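Local atomic coordinates of stromal cell-derived factor 2-like protein (Arabidopsis thaliana, PDB entry 3MAL), a protein that takes part in protein quality control and the unfolded protein response of the endoplasmic reticulum, in a complex with ERDJ3B and BIP1. Residues Ser152-His158 / Gln170-Arg176. Residues are numbered along the deposited sequence; the frame is centred on the assembly and turned at random.
Sequences SGYLHSH and QEVCGIR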
loop_
_atom_site.group_PDB
_atom_site.type_symbol
_atom_site.label_atom_id
_atom_site.label_comp_id
_atom_site.label_asym_id
_atom_site.label_seq_id
_atom_site.Cartn_x
_atom_site.Cartn_y
_atom_site.Cartn_z
ATOM N N SER A 152 -0.549 5.575 -12.959
ATOM C CA SER A 152 -0.541 4.203 -13.482
ATOM C C SER A 152 0.626 3.313 -12.988
ATOM O O SER A 152 0.824 2.224 -13.520
ATOM C CB SER A 152 -0.609 4.191 -15.024
ATOM O OG SER A 152 -1.778 4.819 -15.473
ATOM N N GLY A 153 1.363 3.747 -11.963
ATOM C CA GLY A 153 2.420 2.927 -11.358
ATOM C C GLY A 153 1.887 1.761 -10.515
ATOM O O GLY A 153 0.955 1.948 -9.725
ATOM N N TYR A 154 2.430 0.556 -10.694
ATOM C CA TYR A 154 2.113 -0.558 -9.794
ATOM C C TYR A 154 2.999 -0.416 -8.571
ATOM O O TYR A 154 4.203 -0.166 -8.705
ATOM C CB TYR A 154 2.377 -1.923 -10.459
ATOM C CG TYR A 154 1.517 -2.139 -11.661
ATOM C CD1 TYR A 154 0.163 -2.458 -11.509
ATOM C CD2 TYR A 154 2.026 -1.971 -12.950
ATOM C CE1 TYR A 154 -0.656 -2.657 -12.605
ATOM C CE2 TYR A 154 1.204 -2.173 -14.068
ATOM C CZ TYR A 154 -0.147 -2.507 -13.874
ATOM O OH TYR A 154 -1.008 -2.701 -14.938
ATOM N N LEU A 155 2.396 -0.543 -7.388
ATOM C CA LEU A 155 3.146 -0.627 -6.142
ATOM C C LEU A 155 4.183 -1.756 -6.276
ATOM O O LEU A 155 3.840 -2.907 -6.604
ATOM C CB LEU A 155 2.186 -0.922 -4.966
ATOM C CG LEU A 155 2.848 -0.945 -3.587
ATOM C CD1 LEU A 155 3.238 0.487 -3.180
ATOM C CD2 LEU A 155 1.881 -1.562 -2.567
ATOM N N HIS A 156 5.435 -1.440 -5.968
ATOM C CA HIS A 156 6.554 -2.295 -6.341
ATOM C C HIS A 156 7.572 -2.331 -5.209
ATOM O O HIS A 156 7.756 -1.335 -4.524
ATOM C CB HIS A 156 7.225 -1.694 -7.591
ATOM C CG HIS A 156 8.133 -2.641 -8.306
ATOM N ND1 HIS A 156 9.482 -2.731 -8.028
ATOM C CD2 HIS A 156 7.892 -3.516 -9.307
ATOM C CE1 HIS A 156 10.032 -3.634 -8.819
ATOM N NE2 HIS A 156 9.091 -4.114 -9.612
ATOM N N SER A 157 8.196 -3.493 -4.986
ATOM C CA SER A 157 9.405 -3.552 -4.186
ATOM C C SER A 157 10.419 -4.525 -4.799
ATOM O O SER A 157 10.185 -5.122 -5.865
ATOM C CB SER A 157 9.098 -3.912 -2.719
ATOM O OG SER A 157 10.141 -3.454 -1.861
ATOM N N HIS A 158 11.559 -4.655 -4.125
ATOM C CA HIS A 158 12.702 -5.437 -4.625
ATOM C C HIS A 158 13.809 -5.459 -3.576
ATOM O O HIS A 158 13.781 -4.705 -2.607
ATOM C CB HIS A 158 13.282 -4.895 -5.946
ATOM C CG HIS A 158 13.274 -3.393 -6.073
ATOM N ND1 HIS A 158 13.246 -2.756 -7.298
ATOM C CD2 HIS A 158 13.273 -2.408 -5.142
ATOM C CE1 HIS A 158 13.234 -1.445 -7.119
ATOM N NE2 HIS A 158 13.257 -1.205 -5.817
ATOM N N GLN A 170 13.653 -2.247 2.547
ATOM C CA GLN A 170 13.698 -2.172 1.075
ATOM C C GLN A 170 13.031 -0.895 0.574
ATOM O O GLN A 170 12.071 -0.392 1.191
ATOM C CB GLN A 170 12.990 -3.385 0.426
ATOM C CG GLN A 170 13.678 -4.688 0.689
ATOM C CD GLN A 170 12.926 -5.908 0.184
ATOM O OE1 GLN A 170 11.757 -5.842 -0.248
ATOM N NE2 GLN A 170 13.597 -7.040 0.227
ATOM N N GLU A 171 13.531 -0.393 -0.555
ATOM C CA GLU A 171 12.818 0.632 -1.318
ATOM C C GLU A 171 11.444 0.126 -1.741
ATOM O O GLU A 171 11.296 -1.016 -2.196
ATOM C CB GLU A 171 13.593 1.034 -2.582
ATOM C CG GLU A 171 13.119 2.366 -3.184
ATOM C CD GLU A 171 13.580 2.555 -4.616
ATOM O OE1 GLU A 171 13.534 1.581 -5.379
ATOM O OE2 GLU A 171 13.976 3.675 -4.978
ATOM N N VAL A 172 10.450 0.999 -1.607
ATOM C CA VAL A 172 9.149 0.777 -2.228
ATOM C C VAL A 172 8.983 1.882 -3.268
ATOM O O VAL A 172 9.341 3.041 -3.020
ATOM C CB VAL A 172 8.017 0.774 -1.170
ATOM C CG1 VAL A 172 6.612 0.729 -1.835
ATOM C CG2 VAL A 172 8.221 -0.414 -0.226
ATOM N N CYS A 173 8.497 1.514 -4.452
ATOM C CA CYS A 173 8.352 2.498 -5.537
ATOM C C CYS A 173 7.213 2.065 -6.455
ATOM O O CYS A 173 6.540 1.075 -6.175
ATOM C CB CYS A 173 9.667 2.636 -6.310
ATOM S SG CYS A 173 10.195 1.130 -7.139
ATOM N N GLY A 174 6.981 2.839 -7.519
ATOM C CA GLY A 174 5.980 2.509 -8.537
ATOM C C GLY A 174 6.678 2.325 -9.878
ATOM O O GLY A 174 7.582 3.110 -10.214
ATOM N N ILE A 175 6.328 1.257 -10.608
ATOM C CA ILE A 175 6.840 1.048 -11.985
ATOM C C ILE A 175 5.694 0.772 -12.928
ATOM O O ILE A 175 4.576 0.435 -12.504
ATOM C CB ILE A 175 7.918 -0.077 -12.131
ATOM C CG1 ILE A 175 7.255 -1.469 -12.115
ATOM C CG2 ILE A 175 9.055 0.102 -11.084
ATOM C CD1 ILE A 175 8.164 -2.594 -12.520
ATOM N N ARG A 176 5.960 0.893 -14.213
ATOM C CA ARG A 176 4.854 0.909 -15.152
ATOM C C ARG A 176 4.444 -0.440 -15.716
ATOM O O ARG A 176 3.362 -0.552 -16.271
ATOM C CB ARG A 176 5.144 1.904 -16.259
ATOM C CG ARG A 176 5.420 3.302 -15.686
ATOM C CD ARG A 176 4.296 4.268 -15.916
ATOM N NE ARG A 176 4.558 5.551 -15.268
ATOM C CZ ARG A 176 4.191 6.733 -15.770
ATOM N NH1 ARG A 176 3.574 6.798 -16.954
ATOM N NH2 ARG A 176 4.456 7.852 -15.106
HETATM O O HOH W 1 1.393 1.375 -15.910
#
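Tyr154 to His156 pair antiparallel with Cys173 to Ile175, Tyr154 N giving its hydrogen to Ile175 O and Cys173 N to His156 O, in a hairpin of the third MIR repeat of this beta-trefoil. The return bond from His156 N to Cys173 O is weak, bent to 127°. One face of the hairpin looks into the core: Leu155 CD1 meets Val172 CG1 at 3.6 Å, and both side chains pack on Val112 of the neighbouring hairpin strand 110-115. Tyr154, His156, Cys173 and Ile175 share the other face. With chi1 at -164°, the His156 ring swings beside Ile175, whose CG2 sits over one ring face, 4.1 Å from the centroid, while Ile175 CD1 touches His156 CD2 at 3.4 Å. Cys173 SG lies obliquely to the rings of both His156 and His158. Next to His158, Ser157 OG donates to Glu171 O (2.7 Å). Glu171 reaches across on an extended chain, its carboxylate turned 22° from the His158 ring plane; Ser107 also bonds OE1, and Ser104 and Ile106 hold OE2, which together probably fix the rotation of the carboxylate. His158 NE2, donating within its ring plane, meets Glu171 OE1 at 2.8 Å, nearly in line with the C-O bond.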